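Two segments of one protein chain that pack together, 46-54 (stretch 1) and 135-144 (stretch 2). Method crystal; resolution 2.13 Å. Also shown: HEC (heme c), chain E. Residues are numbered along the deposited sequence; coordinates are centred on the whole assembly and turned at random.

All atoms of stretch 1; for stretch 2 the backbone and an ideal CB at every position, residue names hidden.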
ATOM      1  N   ASP A  46      -3.930  25.843  -6.541  1.00 36.00           N
ATOM      2  CA  ASP A  46      -4.298  26.551  -7.789  1.00 38.73           C
ATOM      3  C   ASP A  46      -5.312  25.682  -8.539  1.00 36.40           C
ATOM      4  O   ASP A  46      -4.921  24.682  -9.149  1.00 37.55           O
ATOM      5  CB  ASP A  46      -3.045  26.816  -8.639  1.00 44.91           C
ATOM      6  CG  ASP A  46      -3.295  27.640  -9.904  1.00 55.59           C
ATOM      7  OD1 ASP A  46      -4.478  27.853 -10.252  1.00 47.96           O
ATOM      8  OD2 ASP A  46      -2.293  28.070 -10.537  1.00 71.68           O
ATOM      9  N   LEU A  47      -6.579  26.050  -8.495  1.00 36.99           N
ATOM     10  CA  LEU A  47      -7.674  25.207  -9.029  1.00 44.28           C
ATOM     11  C   LEU A  47      -7.732  25.276 -10.559  1.00 42.73           C
ATOM     12  O   LEU A  47      -8.401  24.408 -11.145  1.00 46.75           O
ATOM     13  CB  LEU A  47      -8.975  25.657  -8.358  1.00 44.79           C
ATOM     14  CG  LEU A  47      -9.059  25.319  -6.872  1.00 44.34           C
ATOM     15  CD1 LEU A  47     -10.470  25.506  -6.349  1.00 54.35           C
ATOM     16  CD2 LEU A  47      -8.624  23.901  -6.604  1.00 45.33           C
ATOM     17  N   SER A  48      -7.046  26.233 -11.186  1.00 39.49           N
ATOM     18  CA  SER A  48      -6.970  26.345 -12.667  1.00 44.47           C
ATOM     19  C   SER A  48      -6.043  25.260 -13.237  1.00 43.35           C
ATOM     20  O   SER A  48      -5.996  25.119 -14.475  1.00 42.19           O
ATOM     21  CB  SER A  48      -6.525  27.710 -13.092  1.00 39.69           C
ATOM     22  OG  SER A  48      -5.186  27.906 -12.697  1.00 43.47           O
ATOM     23  N   PHE A  49      -5.303  24.546 -12.386  1.00 42.43           N
ATOM     24  CA  PHE A  49      -4.431  23.420 -12.797  1.00 45.73           C
ATOM     25  C   PHE A  49      -5.297  22.211 -13.128  1.00 45.11           C
ATOM     26  O   PHE A  49      -6.404  22.064 -12.553  1.00 50.21           O
ATOM     27  CB  PHE A  49      -3.420  23.039 -11.711  1.00 54.47           C
ATOM     28  CG  PHE A  49      -2.035  23.579 -11.956  1.00 58.46           C
ATOM     29  CD1 PHE A  49      -1.677  24.832 -11.493  1.00 60.65           C
ATOM     30  CD2 PHE A  49      -1.106  22.843 -12.677  1.00 63.48           C
ATOM     31  CE1 PHE A  49      -0.407  25.335 -11.734  1.00 66.43           C
ATOM     32  CE2 PHE A  49       0.162  23.346 -12.922  1.00 61.98           C
ATOM     33  CZ  PHE A  49       0.507  24.595 -12.453  1.00 64.58           C
ATOM     34  N   GLY A  50      -4.801  21.381 -14.037  1.00 43.56           N
ATOM     35  CA  GLY A  50      -5.306  20.020 -14.234  1.00 47.30           C
ATOM     36  C   GLY A  50      -6.282  19.929 -15.385  1.00 49.10           C
ATOM     37  O   GLY A  50      -6.407  20.902 -16.136  1.00 52.29           O
ATOM     38  N   LYS A  51      -6.954  18.779 -15.483  1.00 50.29           N
ATOM     39  CA  LYS A  51      -7.914  18.402 -16.549  1.00 51.31           C
ATOM     40  C   LYS A  51      -9.115  19.364 -16.524  1.00 52.78           C
ATOM     41  O   LYS A  51      -9.832  19.438 -15.501  1.00 54.92           O
ATOM     42  CB  LYS A  51      -8.313  16.932 -16.361  1.00 52.01           C
ATOM     43  CG  LYS A  51      -9.018  16.312 -17.554  1.00 58.28           C
ATOM     44  CD  LYS A  51      -9.494  14.888 -17.356  1.00 62.10           C
ATOM     45  CE  LYS A  51     -10.420  14.460 -18.477  1.00 68.90           C
ATOM     46  NZ  LYS A  51     -11.441  13.471 -18.043  1.00 72.67           N
ATOM     47  N   LYS A  52      -9.321  20.082 -17.627  1.00 59.99           N
ATOM     48  CA  LYS A  52     -10.480  20.984 -17.840  1.00 68.21           C
ATOM     49  C   LYS A  52     -11.652  20.146 -18.371  1.00 67.70           C
ATOM     50  O   LYS A  52     -11.426  19.329 -19.278  1.00 66.93           O
ATOM     51  CB  LYS A  52     -10.079  22.121 -18.785  1.00 68.69           C
ATOM     52  CG  LYS A  52      -8.761  22.804 -18.434  1.00 75.42           C
ATOM     53  CD  LYS A  52      -8.739  24.307 -18.687  1.00 81.45           C
ATOM     54  CE  LYS A  52      -7.690  25.038 -17.874  1.00 81.20           C
ATOM     55  NZ  LYS A  52      -8.042  25.094 -16.434  1.00 79.92           N
ATOM     56  N   GLY A  53     -12.832  20.291 -17.763  1.00 70.38           N
ATOM     57  CA  GLY A  53     -14.122  19.853 -18.327  1.00 74.16           C
ATOM     58  C   GLY A  53     -14.974  21.062 -18.672  1.00 80.03           C
ATOM     59  O   GLY A  53     -14.441  22.190 -18.582  1.00 78.91           O
ATOM     60  N   GLU A  54     -16.232  20.847 -19.080  1.00 78.14           N
ATOM     61  CA  GLU A  54     -17.295  21.890 -19.055  1.00 79.51           C
ATOM     62  C   GLU A  54     -17.252  22.569 -17.679  1.00 76.98           C
ATOM     63  O   GLU A  54     -16.953  21.865 -16.683  1.00 81.66           O
ATOM     64  CB  GLU A  54     -18.686  21.311 -19.349  1.00 87.83           C
ATOM     65  CG  GLU A  54     -18.922  19.883 -18.856  1.00 93.27           C
ATOM     66  CD  GLU A  54     -18.920  18.818 -19.947  1.00101.50           C
ATOM     67  OE1 GLU A  54     -19.992  18.216 -20.174  1.00110.60           O
ATOM     68  OE2 GLU A  54     -17.852  18.589 -20.568  1.00 94.66           O
ATOM     69  N   UNK A 135      -5.224  14.212  -7.828  1.00 25.34           N
ATOM     70  CA  UNK A 135      -6.010  13.731  -8.985  1.00 29.02           C
ATOM     71  C   UNK A 135      -6.314  14.872  -9.950  1.00 28.73           C
ATOM     72  O   UNK A 135      -7.069  14.645 -10.856  1.00 31.40           O
ATOM     73  CB  UNK A 135      -7.316  13.086  -8.518  1.00 29.02           C
ATOM     74  N   UNK A 136      -5.718  16.038  -9.754  1.00 30.38           N
ATOM     75  CA  UNK A 136      -6.016  17.204 -10.619  1.00 31.30           C
ATOM     76  C   UNK A 136      -5.770  16.905 -12.102  1.00 34.96           C
ATOM     77  O   UNK A 136      -6.463  17.457 -12.905  1.00 35.92           O
ATOM     78  CB  UNK A 136      -5.165  18.403 -10.196  1.00 31.30           C
ATOM     79  N   UNK A 137      -4.836  16.024 -12.438  1.00 37.72           N
ATOM     80  CA  UNK A 137      -4.535  15.737 -13.869  1.00 36.31           C
ATOM     81  C   UNK A 137      -5.359  14.554 -14.379  1.00 36.08           C
ATOM     82  O   UNK A 137      -5.429  14.391 -15.603  1.00 42.46           O
ATOM     83  CB  UNK A 137      -3.045  15.443 -14.057  1.00 36.31           C
ATOM     84  N   UNK A 138      -5.957  13.766 -13.493  1.00 35.87           N
ATOM     85  CA  UNK A 138      -6.649  12.498 -13.820  1.00 35.57           C
ATOM     86  C   UNK A 138      -8.155  12.733 -13.999  1.00 40.06           C
ATOM     87  O   UNK A 138      -8.769  11.955 -14.753  1.00 40.24           O
ATOM     88  CB  UNK A 138      -6.410  11.457 -12.724  1.00 35.57           C
ATOM     89  N   UNK A 139      -8.724  13.701 -13.267  1.00 34.17           N
ATOM     90  CA  UNK A 139     -10.181  13.936 -13.122  1.00 30.96           C
ATOM     91  C   UNK A 139     -10.471  15.428 -13.249  1.00 29.47           C
ATOM     92  O   UNK A 139      -9.677  16.204 -12.729  1.00 27.13           O
ATOM     93  CB  UNK A 139     -10.694  13.409 -11.780  1.00 30.96           C
ATOM     94  N   UNK A 140     -11.566  15.803 -13.916  1.00 28.52           N
ATOM     95  CA  UNK A 140     -12.104  17.185 -13.883  1.00 30.50           C
ATOM     96  C   UNK A 140     -12.647  17.478 -12.479  1.00 29.20           C
ATOM     97  O   UNK A 140     -12.966  16.512 -11.689  1.00 30.92           O
ATOM     98  CB  UNK A 140     -13.202  17.375 -14.931  1.00 30.50           C
ATOM     99  N   UNK A 141     -12.782  18.760 -12.171  1.00 28.31           N
ATOM    100  CA  UNK A 141     -13.386  19.226 -10.900  1.00 27.81           C
ATOM    101  C   UNK A 141     -14.820  18.697 -10.801  1.00 29.28           C
ATOM    102  O   UNK A 141     -15.182  18.214  -9.731  1.00 30.48           O
ATOM    103  CB  UNK A 141     -13.373  20.753 -10.810  1.00 27.81           C
ATOM    104  N   UNK A 142     -15.563  18.671 -11.906  1.00 30.67           N
ATOM    105  CA  UNK A 142     -16.954  18.158 -11.908  1.00 28.52           C
ATOM    106  C   UNK A 142     -16.945  16.671 -11.568  1.00 27.26           C
ATOM    107  O   UNK A 142     -17.837  16.233 -10.832  1.00 25.81           O
ATOM    108  CB  UNK A 142     -17.627  18.388 -13.263  1.00 28.52           C
ATOM    109  N   UNK A 143     -15.967  15.918 -12.087  1.00 26.82           N
ATOM    110  CA  UNK A 143     -15.855  14.467 -11.818  1.00 27.77           C
ATOM    111  C   UNK A 143     -15.519  14.238 -10.345  1.00 26.12           C
ATOM    112  O   UNK A 143     -16.091  13.346  -9.729  1.00 26.55           O
ATOM    113  CB  UNK A 143     -14.789  13.826 -12.709  1.00 27.77           C
ATOM    114  N   UNK A 144     -14.653  15.058  -9.774  1.00 25.93           N
ATOM    115  CA  UNK A 144     -14.314  14.956  -8.325  1.00 24.12           C
ATOM    116  C   UNK A 144     -15.582  15.178  -7.494  1.00 23.68           C
ATOM    117  O   UNK A 144     -15.826  14.392  -6.565  1.00 25.97           O
ATOM    118  CB  UNK A 144     -13.240  15.974  -7.935  1.00 24.12           C
TER
HETATM  119 FE   HEC E 201      -6.974   7.895  -1.468  1.00 21.45          FE
HETATM  120  CHA HEC E 201      -6.127   8.870   1.724  1.00 21.46           C
HETATM  121  CHB HEC E 201      -9.867   9.589  -1.241  1.00 19.03           C
HETATM  122  CHC HEC E 201      -7.506   7.321  -4.811  1.00 20.51           C
HETATM  123  CHD HEC E 201      -4.426   5.632  -1.450  1.00 22.30           C
HETATM  124  NA  HEC E 201      -7.798   9.067  -0.006  1.00 20.52           N
HETATM  125  C1A HEC E 201      -7.379   9.336   1.214  1.00 20.71           C
HETATM  126  C2A HEC E 201      -8.252  10.226   2.007  1.00 21.11           C
HETATM  127  C3A HEC E 201      -9.356  10.478   1.097  1.00 21.67           C
HETATM  128  C4A HEC E 201      -8.999   9.651  -0.078  1.00 20.85           C
HETATM  129  CMA HEC E 201     -10.619  11.247   1.272  1.00 23.23           C
HETATM  130  CAA HEC E 201      -8.047  10.768   3.372  1.00 22.48           C
HETATM  131  CBA HEC E 201      -9.038   9.984   4.215  1.00 23.96           C
HETATM  132  CGA HEC E 201      -9.075  10.471   5.626  1.00 26.05           C
HETATM  133  O1A HEC E 201      -8.702  11.632   5.878  1.00 24.96           O
HETATM  134  O2A HEC E 201      -9.410   9.630   6.501  1.00 29.10           O
HETATM  135  NB  HEC E 201      -8.454   8.387  -2.788  1.00 19.63           N
HETATM  136  C1B HEC E 201      -9.571   9.007  -2.522  1.00 19.69           C
HETATM  137  C2B HEC E 201     -10.502   9.146  -3.662  1.00 20.46           C
HETATM  138  C3B HEC E 201      -9.769   8.493  -4.742  1.00 20.52           C
HETATM  139  C4B HEC E 201      -8.535   8.074  -4.094  1.00 21.90           C
HETATM  140  CMB HEC E 201     -11.854   9.798  -3.668  1.00 21.55           C
HETATM  141  CAB HEC E 201     -10.216   8.322  -6.196  1.00 22.24           C
HETATM  142  CBB HEC E 201     -10.239   9.624  -6.917  1.00 21.50           C
HETATM  143  NC  HEC E 201      -6.121   6.685  -2.867  1.00 21.93           N
HETATM  144  C1C HEC E 201      -6.437   6.629  -4.169  1.00 22.28           C
HETATM  145  C2C HEC E 201      -5.647   5.679  -4.972  1.00 21.69           C
HETATM  146  C3C HEC E 201      -4.721   5.179  -3.950  1.00 23.01           C
HETATM  147  C4C HEC E 201      -5.095   5.843  -2.711  1.00 20.31           C
HETATM  148  CMC HEC E 201      -5.829   5.407  -6.426  1.00 21.35           C
HETATM  149  CAC HEC E 201      -3.723   4.084  -4.231  1.00 26.63           C
HETATM  150  CBC HEC E 201      -2.804   4.374  -5.385  1.00 25.87           C
HETATM  151  ND  HEC E 201      -5.551   7.332  -0.079  1.00 22.23           N
HETATM  152  C1D HEC E 201      -4.618   6.409  -0.227  1.00 21.63           C
HETATM  153  C2D HEC E 201      -3.711   6.266   0.894  1.00 22.00           C
HETATM  154  C3D HEC E 201      -4.196   7.231   1.853  1.00 21.90           C
HETATM  155  C4D HEC E 201      -5.309   7.834   1.116  1.00 23.65           C
HETATM  156  CMD HEC E 201      -2.550   5.351   0.980  1.00 22.66           C
HETATM  157  CAD HEC E 201      -3.635   7.613   3.160  1.00 23.81           C
HETATM  158  CBD HEC E 201      -2.798   8.860   2.833  1.00 27.03           C
HETATM  159  CGD HEC E 201      -2.484   9.787   3.994  1.00 30.04           C
HETATM  160  O1D HEC E 201      -2.641   9.383   5.159  1.00 33.49           O
HETATM  161  O2D HEC E 201      -2.026  10.943   3.780  1.00 28.09           O

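Position 135 lies out of reach of stretch 1, which sets no preference; many medium-sized side chains would fit beside the heme. It is Gln135, whose NE2 comes within 3.9 Å of CHC of the heme c, while its OE1 accepts a hydrogen bond from the side chain at 138.

At position 136 the carbonyl O accepts a hydrogen bond from Lys51 N at 2.9 Å and lies 3.1 Å from Gly50 CA, so close that a CB on Gly50 would clash with it. CA-to-CB points sideways, with Phe49 within range of a long side chain; an aromatic or a large aliphatic residue would suit. Tyr136, a p rotamer, has its CE1 4.1 Å from Phe49 CD2, an oblique apolar contact, and Gly50 CA sits at the edge of its ring.

Position 137 directs CA-to-CB away, yet its CA is 4.4 Å from Gly50 CA, so a short polar side chain could bend back, and Asn, Asp or Ser are plausible. Asn137 does bend back, bringing OD1 to 3.2 Å from Gly50 CA.

Positions 138 and 139 both point away, and stretch 1 leaves their choice open. Asn138 donates from ND2 to Gln135 OE1 at 3.0 Å; Leu139 CD1 lies 3.8 Å from CBB of the heme.

Position 140 has phi/psi of -68/160 just before helical angles begin, as an N-cap often does, favouring Ser, Thr, Asp or Asn. Its CB also passes close to Lys51 O and Gly53 N, where a small methyl could pack. Thr140 meets both demands: its OG1 accepts the capping bond from the backbone N of 143, and its CG2 lies 3.6 Å from Gly53 N.

From position 141 CA-to-CB runs sideways, but the carbonyls of Leu47 and Phe49 lie beyond, calling for a long donor, Lys or Arg. Lys141 reaches across, and its NZ donates a very short 2.5 Å hydrogen bond to Leu47 O. Water 1 joins the same amine to Phe49 O.

Position 142 points toward stretch 1 but finds only Glu54 O, 4.9 Å from the ideal CB, so many polar residues would do; it is Asp142.

Position 143 also points toward stretch 1, where Lys51 NZ invites an acid of sufficient length. Glu143 OE1 forms a weak, 3.5 Å salt bridge with Lys51 NZ and accepts from Thr140 N at 2.8 Å, reciprocating the cap.

Position 144 is out of reach, open to any residue a helix tolerates; it is Ile144, whose N donates to Thr140 O at 2.9 Å.

Stretch 2 135-144: QYNNLTKDEI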
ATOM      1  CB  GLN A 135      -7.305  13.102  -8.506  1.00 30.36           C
ATOM      2  CG  GLN A 135      -7.076  11.978  -7.528  1.00 33.70           C
ATOM      3  CD  GLN A 135      -6.708  10.705  -8.244  1.00 35.23           C
ATOM      4  OE1 GLN A 135      -6.908  10.556  -9.432  1.00 37.97           O
ATOM      5  NE2 GLN A 135      -6.176   9.767  -7.502  1.00 37.72           N
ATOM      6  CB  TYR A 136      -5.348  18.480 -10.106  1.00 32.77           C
ATOM      7  CG  TYR A 136      -3.847  18.545 -10.183  1.00 32.96           C
ATOM      8  CD1 TYR A 136      -3.219  18.980 -11.327  1.00 39.33           C
ATOM      9  CD2 TYR A 136      -3.053  18.194  -9.114  1.00 37.58           C
ATOM     10  CE1 TYR A 136      -1.845  19.052 -11.417  1.00 34.72           C
ATOM     11  CE2 TYR A 136      -1.676  18.264  -9.178  1.00 40.32           C
ATOM     12  CZ  TYR A 136      -1.073  18.697 -10.339  1.00 40.07           C
ATOM     13  OH  TYR A 136       0.277  18.778 -10.440  1.00 46.98           O
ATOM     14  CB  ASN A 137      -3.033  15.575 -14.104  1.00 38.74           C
ATOM     15  CG  ASN A 137      -2.390  16.917 -14.350  1.00 39.51           C
ATOM     16  OD1 ASN A 137      -3.048  17.825 -14.835  1.00 48.76           O
ATOM     17  ND2 ASN A 137      -1.131  17.064 -13.986  1.00 45.26           N
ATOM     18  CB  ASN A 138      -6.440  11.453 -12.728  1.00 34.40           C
ATOM     19  CG  ASN A 138      -5.004  11.014 -12.583  1.00 37.02           C
ATOM     20  OD1 ASN A 138      -4.199  11.222 -13.493  1.00 39.41           O
ATOM     21  ND2 ASN A 138      -4.698  10.389 -11.458  1.00 34.29           N
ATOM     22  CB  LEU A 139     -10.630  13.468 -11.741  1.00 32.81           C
ATOM     23  CG  LEU A 139     -10.392  12.004 -11.405  1.00 31.75           C
ATOM     24  CD1 LEU A 139     -10.827  11.722  -9.997  1.00 29.32           C
ATOM     25  CD2 LEU A 139     -11.108  11.089 -12.377  1.00 34.06           C
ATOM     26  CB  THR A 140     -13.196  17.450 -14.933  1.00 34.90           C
ATOM     27  OG1 THR A 140     -14.375  16.753 -14.509  1.00 35.67           O
ATOM     28  CG2 THR A 140     -12.795  17.030 -16.334  1.00 36.38           C
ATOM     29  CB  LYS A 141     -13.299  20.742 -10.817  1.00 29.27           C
ATOM     30  CG  LYS A 141     -11.892  21.250 -10.537  1.00 33.34           C
ATOM     31  CD  LYS A 141     -11.875  22.701 -10.120  1.00 36.89           C
ATOM     32  CE  LYS A 141     -11.833  23.634 -11.308  1.00 41.23           C
ATOM     33  NZ  LYS A 141     -10.527  23.531 -12.011  1.00 43.25           N
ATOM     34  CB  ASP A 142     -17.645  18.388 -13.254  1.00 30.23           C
ATOM     35  CG  ASP A 142     -19.149  18.201 -13.149  1.00 34.46           C
ATOM     36  OD1 ASP A 142     -19.773  19.011 -12.431  1.00 32.13           O
ATOM     37  OD2 ASP A 142     -19.674  17.216 -13.740  1.00 38.39           O
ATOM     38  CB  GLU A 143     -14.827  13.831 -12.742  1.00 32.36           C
ATOM     39  CG  GLU A 143     -15.295  13.727 -14.175  1.00 33.35           C
ATOM     40  CD  GLU A 143     -14.208  13.234 -15.124  1.00 41.69           C
ATOM     41  OE1 GLU A 143     -12.994  13.615 -14.955  1.00 40.65           O
ATOM     42  OE2 GLU A 143     -14.565  12.454 -16.024  1.00 53.28           O
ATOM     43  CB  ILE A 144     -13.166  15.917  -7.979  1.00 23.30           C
ATOM     44  CG1 ILE A 144     -11.857  15.434  -8.614  1.00 24.28           C
ATOM     45  CG2 ILE A 144     -13.014  16.095  -6.468  1.00 25.23           C
ATOM     46  CD1 ILE A 144     -10.742  16.471  -8.582  1.00 25.08           C
TER
HETATM   47  O   HOH W   1      -8.836  21.136 -12.702  1.00 41.63           O
HETATM   48  O   HOH W   2     -11.895  20.883 -14.059  1.00 39.69           O
HETATM   49  O   HOH W   3     -11.534  11.498 -16.374  1.00 56.71           O
HETATM   50  O   HOH W   4     -15.026  20.321 -14.349  1.00 34.00           O
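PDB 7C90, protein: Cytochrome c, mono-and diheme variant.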